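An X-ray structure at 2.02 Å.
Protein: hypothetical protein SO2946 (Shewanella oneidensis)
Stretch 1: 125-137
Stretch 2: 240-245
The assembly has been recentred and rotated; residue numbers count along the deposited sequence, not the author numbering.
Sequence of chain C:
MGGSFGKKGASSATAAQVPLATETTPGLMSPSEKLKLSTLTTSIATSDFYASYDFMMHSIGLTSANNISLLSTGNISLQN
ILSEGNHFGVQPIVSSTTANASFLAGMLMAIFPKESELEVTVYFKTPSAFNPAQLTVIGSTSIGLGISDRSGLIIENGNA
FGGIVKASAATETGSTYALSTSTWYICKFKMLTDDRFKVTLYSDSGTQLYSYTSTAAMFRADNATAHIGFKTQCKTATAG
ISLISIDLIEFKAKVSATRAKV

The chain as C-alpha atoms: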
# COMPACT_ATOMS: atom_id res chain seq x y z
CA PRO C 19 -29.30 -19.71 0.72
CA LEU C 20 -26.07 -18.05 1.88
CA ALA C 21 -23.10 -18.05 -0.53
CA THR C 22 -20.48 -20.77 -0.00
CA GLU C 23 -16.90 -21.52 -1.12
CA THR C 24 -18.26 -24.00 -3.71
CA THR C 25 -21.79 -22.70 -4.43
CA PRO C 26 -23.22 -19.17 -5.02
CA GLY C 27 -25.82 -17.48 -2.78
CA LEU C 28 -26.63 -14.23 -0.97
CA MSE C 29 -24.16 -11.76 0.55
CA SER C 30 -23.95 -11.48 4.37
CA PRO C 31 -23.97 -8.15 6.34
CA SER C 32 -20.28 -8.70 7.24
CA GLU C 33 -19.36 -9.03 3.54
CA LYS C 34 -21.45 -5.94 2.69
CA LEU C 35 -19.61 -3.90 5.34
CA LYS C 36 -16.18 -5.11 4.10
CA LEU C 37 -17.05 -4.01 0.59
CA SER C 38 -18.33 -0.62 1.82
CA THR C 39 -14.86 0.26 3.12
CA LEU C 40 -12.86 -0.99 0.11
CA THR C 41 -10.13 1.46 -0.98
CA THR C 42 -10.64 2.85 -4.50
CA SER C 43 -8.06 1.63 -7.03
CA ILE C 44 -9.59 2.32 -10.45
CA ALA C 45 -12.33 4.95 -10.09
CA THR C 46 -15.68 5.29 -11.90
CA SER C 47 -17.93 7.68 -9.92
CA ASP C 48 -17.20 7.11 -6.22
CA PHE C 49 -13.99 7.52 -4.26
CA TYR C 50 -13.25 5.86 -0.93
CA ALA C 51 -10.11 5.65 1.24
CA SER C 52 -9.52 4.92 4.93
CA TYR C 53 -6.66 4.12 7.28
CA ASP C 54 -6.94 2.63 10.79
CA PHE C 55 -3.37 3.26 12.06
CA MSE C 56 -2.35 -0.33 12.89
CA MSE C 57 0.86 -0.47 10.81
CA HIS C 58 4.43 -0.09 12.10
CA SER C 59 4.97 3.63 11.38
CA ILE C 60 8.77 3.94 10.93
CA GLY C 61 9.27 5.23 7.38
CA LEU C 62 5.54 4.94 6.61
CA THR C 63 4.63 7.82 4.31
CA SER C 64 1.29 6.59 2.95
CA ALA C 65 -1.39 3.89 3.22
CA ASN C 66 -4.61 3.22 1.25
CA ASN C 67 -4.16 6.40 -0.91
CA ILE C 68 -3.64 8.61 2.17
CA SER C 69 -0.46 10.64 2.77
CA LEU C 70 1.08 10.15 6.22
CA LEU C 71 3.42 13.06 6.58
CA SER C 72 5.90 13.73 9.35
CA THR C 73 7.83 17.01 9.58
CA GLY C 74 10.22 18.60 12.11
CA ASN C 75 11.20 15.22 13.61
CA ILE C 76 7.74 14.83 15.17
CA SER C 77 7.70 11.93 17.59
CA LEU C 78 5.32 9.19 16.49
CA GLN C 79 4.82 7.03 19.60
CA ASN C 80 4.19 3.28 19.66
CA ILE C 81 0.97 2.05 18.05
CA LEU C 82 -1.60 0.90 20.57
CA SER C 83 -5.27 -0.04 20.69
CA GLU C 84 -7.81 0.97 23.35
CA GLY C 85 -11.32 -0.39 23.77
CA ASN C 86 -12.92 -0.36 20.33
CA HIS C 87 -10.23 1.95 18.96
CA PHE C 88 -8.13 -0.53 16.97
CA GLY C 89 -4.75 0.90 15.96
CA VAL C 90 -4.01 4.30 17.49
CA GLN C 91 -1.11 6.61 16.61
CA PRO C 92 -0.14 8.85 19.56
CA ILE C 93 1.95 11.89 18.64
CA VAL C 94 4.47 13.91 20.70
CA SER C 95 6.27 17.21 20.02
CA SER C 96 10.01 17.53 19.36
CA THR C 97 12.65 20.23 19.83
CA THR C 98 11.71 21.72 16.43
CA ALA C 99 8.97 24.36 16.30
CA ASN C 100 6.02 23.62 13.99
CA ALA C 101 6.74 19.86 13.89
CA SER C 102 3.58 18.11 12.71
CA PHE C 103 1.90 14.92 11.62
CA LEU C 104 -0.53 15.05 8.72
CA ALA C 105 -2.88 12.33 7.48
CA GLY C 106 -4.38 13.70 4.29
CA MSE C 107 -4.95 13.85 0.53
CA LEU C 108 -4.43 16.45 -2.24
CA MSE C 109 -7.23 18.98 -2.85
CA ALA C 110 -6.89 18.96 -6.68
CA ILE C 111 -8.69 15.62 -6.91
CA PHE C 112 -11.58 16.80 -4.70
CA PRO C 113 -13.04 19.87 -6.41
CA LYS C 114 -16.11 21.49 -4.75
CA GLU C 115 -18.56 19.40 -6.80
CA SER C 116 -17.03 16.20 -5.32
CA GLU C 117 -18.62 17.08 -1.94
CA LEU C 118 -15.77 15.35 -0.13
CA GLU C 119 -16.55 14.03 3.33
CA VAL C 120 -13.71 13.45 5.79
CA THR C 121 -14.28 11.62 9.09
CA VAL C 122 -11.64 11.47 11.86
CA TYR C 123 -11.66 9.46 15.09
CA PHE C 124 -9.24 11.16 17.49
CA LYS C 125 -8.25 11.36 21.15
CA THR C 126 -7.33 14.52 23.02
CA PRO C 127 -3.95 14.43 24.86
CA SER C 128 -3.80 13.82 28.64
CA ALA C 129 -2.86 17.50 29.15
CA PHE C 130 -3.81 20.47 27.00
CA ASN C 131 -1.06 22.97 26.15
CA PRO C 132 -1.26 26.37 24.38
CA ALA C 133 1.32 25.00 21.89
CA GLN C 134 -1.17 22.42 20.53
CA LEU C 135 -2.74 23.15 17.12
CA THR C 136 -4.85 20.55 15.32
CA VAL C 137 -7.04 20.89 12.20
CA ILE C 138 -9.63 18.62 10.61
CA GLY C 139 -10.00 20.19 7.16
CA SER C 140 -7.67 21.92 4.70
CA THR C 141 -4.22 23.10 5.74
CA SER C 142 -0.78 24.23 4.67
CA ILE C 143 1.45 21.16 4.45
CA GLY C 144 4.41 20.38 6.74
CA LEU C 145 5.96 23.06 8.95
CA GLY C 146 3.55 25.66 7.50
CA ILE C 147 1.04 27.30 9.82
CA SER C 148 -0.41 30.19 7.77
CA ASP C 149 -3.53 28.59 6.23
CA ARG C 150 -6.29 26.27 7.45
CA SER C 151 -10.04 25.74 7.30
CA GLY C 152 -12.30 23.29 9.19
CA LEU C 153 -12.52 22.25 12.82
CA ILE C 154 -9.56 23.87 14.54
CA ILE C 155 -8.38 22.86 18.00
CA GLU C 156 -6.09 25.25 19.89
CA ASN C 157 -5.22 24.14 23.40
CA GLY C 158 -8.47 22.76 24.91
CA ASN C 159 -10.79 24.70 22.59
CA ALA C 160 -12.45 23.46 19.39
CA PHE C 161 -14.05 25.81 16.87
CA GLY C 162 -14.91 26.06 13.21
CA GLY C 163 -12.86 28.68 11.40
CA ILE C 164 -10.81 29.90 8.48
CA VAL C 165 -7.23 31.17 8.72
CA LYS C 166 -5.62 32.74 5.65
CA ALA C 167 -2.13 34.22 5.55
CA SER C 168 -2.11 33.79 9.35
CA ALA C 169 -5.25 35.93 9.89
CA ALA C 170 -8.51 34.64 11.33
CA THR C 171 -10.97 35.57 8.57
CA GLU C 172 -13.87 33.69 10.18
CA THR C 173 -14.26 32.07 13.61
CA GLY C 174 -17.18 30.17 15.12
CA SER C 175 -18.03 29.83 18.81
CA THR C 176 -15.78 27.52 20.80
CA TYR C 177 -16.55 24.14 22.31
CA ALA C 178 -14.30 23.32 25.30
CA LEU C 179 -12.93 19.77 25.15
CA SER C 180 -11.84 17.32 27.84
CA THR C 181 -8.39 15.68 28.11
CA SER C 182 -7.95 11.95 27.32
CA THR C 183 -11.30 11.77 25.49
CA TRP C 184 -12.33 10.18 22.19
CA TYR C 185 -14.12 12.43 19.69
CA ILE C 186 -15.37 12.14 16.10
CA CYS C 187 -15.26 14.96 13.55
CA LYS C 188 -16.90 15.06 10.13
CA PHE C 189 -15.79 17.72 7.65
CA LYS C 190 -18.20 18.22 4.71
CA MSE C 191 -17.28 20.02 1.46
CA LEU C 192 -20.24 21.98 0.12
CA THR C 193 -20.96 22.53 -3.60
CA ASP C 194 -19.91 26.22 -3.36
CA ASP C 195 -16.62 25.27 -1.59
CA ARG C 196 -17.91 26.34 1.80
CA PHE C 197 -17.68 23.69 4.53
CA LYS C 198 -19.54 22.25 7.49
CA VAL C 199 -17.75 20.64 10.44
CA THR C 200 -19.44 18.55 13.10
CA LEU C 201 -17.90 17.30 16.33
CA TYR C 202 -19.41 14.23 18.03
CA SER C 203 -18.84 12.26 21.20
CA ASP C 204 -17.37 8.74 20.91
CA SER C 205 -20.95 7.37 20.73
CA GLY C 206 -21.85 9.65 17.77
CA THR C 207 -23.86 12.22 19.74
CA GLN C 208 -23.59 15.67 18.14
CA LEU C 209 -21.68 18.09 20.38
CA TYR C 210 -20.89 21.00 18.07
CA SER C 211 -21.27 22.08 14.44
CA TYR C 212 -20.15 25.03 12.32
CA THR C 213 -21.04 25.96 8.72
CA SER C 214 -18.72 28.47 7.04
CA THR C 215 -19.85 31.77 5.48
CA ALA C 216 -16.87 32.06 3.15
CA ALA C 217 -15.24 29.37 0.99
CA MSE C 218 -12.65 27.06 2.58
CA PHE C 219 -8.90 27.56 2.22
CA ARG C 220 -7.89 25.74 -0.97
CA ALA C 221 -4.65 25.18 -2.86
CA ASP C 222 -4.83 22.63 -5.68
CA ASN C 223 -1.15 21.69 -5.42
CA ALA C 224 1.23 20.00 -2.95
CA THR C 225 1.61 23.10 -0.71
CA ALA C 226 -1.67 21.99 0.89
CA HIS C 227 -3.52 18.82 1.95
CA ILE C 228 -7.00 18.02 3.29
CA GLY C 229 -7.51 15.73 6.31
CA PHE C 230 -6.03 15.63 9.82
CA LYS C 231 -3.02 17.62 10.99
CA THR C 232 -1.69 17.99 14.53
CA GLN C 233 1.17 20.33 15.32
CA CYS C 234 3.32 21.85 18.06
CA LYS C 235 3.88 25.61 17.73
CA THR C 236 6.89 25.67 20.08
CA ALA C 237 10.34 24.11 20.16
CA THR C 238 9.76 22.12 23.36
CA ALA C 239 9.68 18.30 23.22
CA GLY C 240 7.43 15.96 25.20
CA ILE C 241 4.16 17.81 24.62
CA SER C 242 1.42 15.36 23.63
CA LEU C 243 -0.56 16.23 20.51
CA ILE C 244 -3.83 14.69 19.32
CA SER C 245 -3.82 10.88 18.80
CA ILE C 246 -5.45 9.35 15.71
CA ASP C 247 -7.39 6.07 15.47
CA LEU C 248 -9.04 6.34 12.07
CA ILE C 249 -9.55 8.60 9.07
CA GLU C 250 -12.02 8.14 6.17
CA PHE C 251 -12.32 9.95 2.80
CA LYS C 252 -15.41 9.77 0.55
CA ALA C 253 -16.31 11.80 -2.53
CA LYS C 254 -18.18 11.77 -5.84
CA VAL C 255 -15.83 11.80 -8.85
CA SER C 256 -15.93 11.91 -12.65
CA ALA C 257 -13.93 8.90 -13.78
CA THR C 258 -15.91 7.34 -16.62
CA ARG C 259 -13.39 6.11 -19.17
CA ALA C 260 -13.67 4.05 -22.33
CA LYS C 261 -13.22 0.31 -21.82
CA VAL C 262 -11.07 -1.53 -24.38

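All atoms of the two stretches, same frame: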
# COMPACT_ATOMS: atom_id res chain seq x y z
N LYS C 125 -8.27 11.26 19.69
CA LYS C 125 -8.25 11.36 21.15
C LYS C 125 -7.45 12.57 21.58
O LYS C 125 -6.29 12.75 21.16
CB LYS C 125 -7.67 10.09 21.78
CG LYS C 125 -7.82 10.03 23.31
CD LYS C 125 -7.27 8.75 23.91
CE LYS C 125 -7.59 8.69 25.42
NZ LYS C 125 -7.00 7.50 26.10
N THR C 126 -8.05 13.40 22.43
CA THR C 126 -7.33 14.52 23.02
C THR C 126 -6.18 14.01 23.90
O THR C 126 -6.26 12.92 24.47
CB THR C 126 -8.27 15.45 23.79
OG1 THR C 126 -9.07 14.69 24.70
CG2 THR C 126 -9.16 16.20 22.82
N PRO C 127 -5.08 14.80 23.99
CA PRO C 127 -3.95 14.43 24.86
C PRO C 127 -4.35 14.43 26.34
O PRO C 127 -5.43 14.94 26.69
CB PRO C 127 -2.92 15.52 24.57
CG PRO C 127 -3.68 16.67 24.01
CD PRO C 127 -4.84 16.07 23.28
N SER C 128 -3.50 13.87 27.20
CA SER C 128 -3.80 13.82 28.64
C SER C 128 -3.62 15.16 29.36
O SER C 128 -4.07 15.33 30.51
CB SER C 128 -2.98 12.72 29.31
OG SER C 128 -1.60 13.00 29.21
N ALA C 129 -2.95 16.11 28.70
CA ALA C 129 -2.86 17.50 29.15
C ALA C 129 -2.96 18.40 27.93
O ALA C 129 -2.28 18.16 26.92
CB ALA C 129 -1.54 17.76 29.89
N PHE C 130 -3.81 19.42 28.01
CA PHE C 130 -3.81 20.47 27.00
C PHE C 130 -2.61 21.40 27.20
O PHE C 130 -2.05 21.50 28.29
CB PHE C 130 -5.12 21.27 27.02
CG PHE C 130 -6.33 20.46 26.58
CD1 PHE C 130 -6.34 19.81 25.35
CD2 PHE C 130 -7.45 20.36 27.41
CE1 PHE C 130 -7.45 19.07 24.95
CE2 PHE C 130 -8.56 19.62 27.02
CZ PHE C 130 -8.57 18.97 25.80
N ASN C 131 -2.20 22.06 26.13
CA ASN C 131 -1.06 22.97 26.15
C ASN C 131 -1.33 24.02 25.07
O ASN C 131 -1.84 23.68 24.00
CB ASN C 131 0.22 22.17 25.86
CG ASN C 131 1.49 22.99 26.05
OD1 ASN C 131 1.79 23.90 25.26
ND2 ASN C 131 2.27 22.65 27.07
N PRO C 132 -1.06 25.31 25.37
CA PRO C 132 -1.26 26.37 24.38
C PRO C 132 -0.48 26.17 23.06
O PRO C 132 -0.82 26.79 22.06
CB PRO C 132 -0.81 27.65 25.10
CG PRO C 132 -0.06 27.19 26.31
CD PRO C 132 -0.61 25.85 26.66
N ALA C 133 0.51 25.29 23.07
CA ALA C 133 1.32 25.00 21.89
C ALA C 133 0.64 24.03 20.91
O ALA C 133 1.10 23.88 19.76
CB ALA C 133 2.68 24.46 22.30
N GLN C 134 -0.44 23.39 21.36
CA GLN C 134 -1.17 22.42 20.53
C GLN C 134 -2.08 23.09 19.50
O GLN C 134 -2.93 23.92 19.84
CB GLN C 134 -1.97 21.44 21.39
CG GLN C 134 -1.16 20.63 22.39
CD GLN C 134 -1.98 20.12 23.56
OE1 GLN C 134 -3.14 20.51 23.75
NE2 GLN C 134 -1.38 19.25 24.37
N LEU C 135 -1.89 22.71 18.23
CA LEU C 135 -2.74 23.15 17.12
C LEU C 135 -3.07 21.95 16.24
O LEU C 135 -2.17 21.32 15.67
CB LEU C 135 -2.08 24.27 16.29
CG LEU C 135 -2.74 24.74 14.98
CD1 LEU C 135 -4.09 25.42 15.20
CD2 LEU C 135 -1.82 25.68 14.22
N THR C 136 -4.35 21.63 16.15
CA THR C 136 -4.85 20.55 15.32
C THR C 136 -5.95 21.07 14.40
O THR C 136 -6.73 21.94 14.79
CB THR C 136 -5.38 19.38 16.19
OG1 THR C 136 -4.35 18.98 17.10
CG2 THR C 136 -5.77 18.18 15.35
N VAL C 137 -6.00 20.55 13.17
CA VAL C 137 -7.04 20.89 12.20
C VAL C 137 -7.62 19.63 11.55
O VAL C 137 -6.88 18.74 11.15
CB VAL C 137 -6.52 21.83 11.07
CG1 VAL C 137 -7.68 22.29 10.17
CG2 VAL C 137 -5.82 23.05 11.65
N GLY C 240 8.15 16.65 24.14
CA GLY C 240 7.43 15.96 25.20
C GLY C 240 5.98 16.40 25.38
O GLY C 240 5.27 15.85 26.23
N ILE C 241 5.55 17.38 24.59
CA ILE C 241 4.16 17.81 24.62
C ILE C 241 3.34 16.86 23.76
O ILE C 241 3.63 16.69 22.57
CB ILE C 241 3.98 19.26 24.08
CG1 ILE C 241 4.81 20.25 24.89
CG2 ILE C 241 2.49 19.64 24.06
CD1 ILE C 241 4.79 21.67 24.32
N SER C 242 2.33 16.23 24.37
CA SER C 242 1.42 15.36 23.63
C SER C 242 0.55 16.17 22.69
O SER C 242 0.07 17.26 23.05
CB SER C 242 0.53 14.55 24.58
OG SER C 242 1.27 13.57 25.29
N LEU C 243 0.37 15.66 21.48
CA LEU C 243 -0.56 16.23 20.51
C LEU C 243 -1.78 15.31 20.42
O LEU C 243 -1.94 14.43 21.26
CB LEU C 243 0.12 16.43 19.14
CG LEU C 243 1.42 17.27 19.16
CD1 LEU C 243 1.94 17.53 17.76
CD2 LEU C 243 1.24 18.59 19.92
N ILE C 244 -2.62 15.50 19.41
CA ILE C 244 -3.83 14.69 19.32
C ILE C 244 -3.53 13.32 18.67
O ILE C 244 -2.86 13.24 17.65
CB ILE C 244 -4.99 15.51 18.65
CG1 ILE C 244 -5.51 16.55 19.67
CG2 ILE C 244 -6.10 14.60 18.12
CD1 ILE C 244 -6.64 17.47 19.19
N SER C 245 -4.00 12.24 19.31
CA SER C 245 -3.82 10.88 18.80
C SER C 245 -4.85 10.57 17.73
O SER C 245 -5.96 11.09 17.78
CB SER C 245 -3.93 9.86 19.93
OG SER C 245 -3.01 10.14 20.97
O HOH W 1 -0.37 14.69 27.77
O HOH W 2 0.93 17.41 26.71

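The most unusual feature of this contact is a single glutamine amide that holds a loop and its neighbour together at once. The side chain of Q134 starts out sideways to the other stretch, but its end reaches across: NE2 donates to the backbone O of A129 at 2.9 Å and also, in a weak bond bent to 124°, to the backbone O of S242 at 2.8 Å. Its other terminal atom, OE1, takes a weak hydrogen bond from the backbone N of N131 at 3.0 Å. The carboxamide thus ties two backbone groups of its own stretch, A129 O and N131 N, and one of the other, S242 O.

The strand pairing itself is short. K125 and S245 form an antiparallel hydrogen-bonded pair, with K125 N to S245 O and S245 N to K125 O both at 3.0 Å. Their side chains lie on the same face of the sheet, CB to CB at 4.2 Å, after which the all-t lysine chain leads away. Beyond this pair the backbones drift apart, from 5.1 Å between the CA atoms of T126 and I244 to 7.5 Å between those of N131 and I241, and side chains and water take up the space.

I244 is the most heavily covered residue of the contact. Its CG1 packs on the ring of P127, 3.7 Å from CD, while its CD1 lies 3.4 Å from OG1 of T136, a hydroxyl whose polar needs are met elsewhere in the structure. P127 also brings its CB to 3.6 Å from CB of S242.

At the far end, I241 points toward a type I turn running from N131 to Q134. The turn is closed by Q134 N to N131 O at 3.0 Å and braced from within by A133 N to N131 OD1 at 2.9 Å. I241 packs on the turn's aliphatic parts: its CD1 meets CB of A133 at 4.0 Å, and its CG2 sits 3.8 Å from CB of N131.

Two waters finish the separated region. Water 1 lies 2.5 Å from S128 OG and bonds weakly to S242 OG at 3.2 Å; water 2 accepts from S242 N at 3.0 Å and donates weakly to A129 O at 3.3 Å. The rule to read here is economical: one bonded backbone pair, then a buried amide and solvent to serve the backbone where the chains diverge.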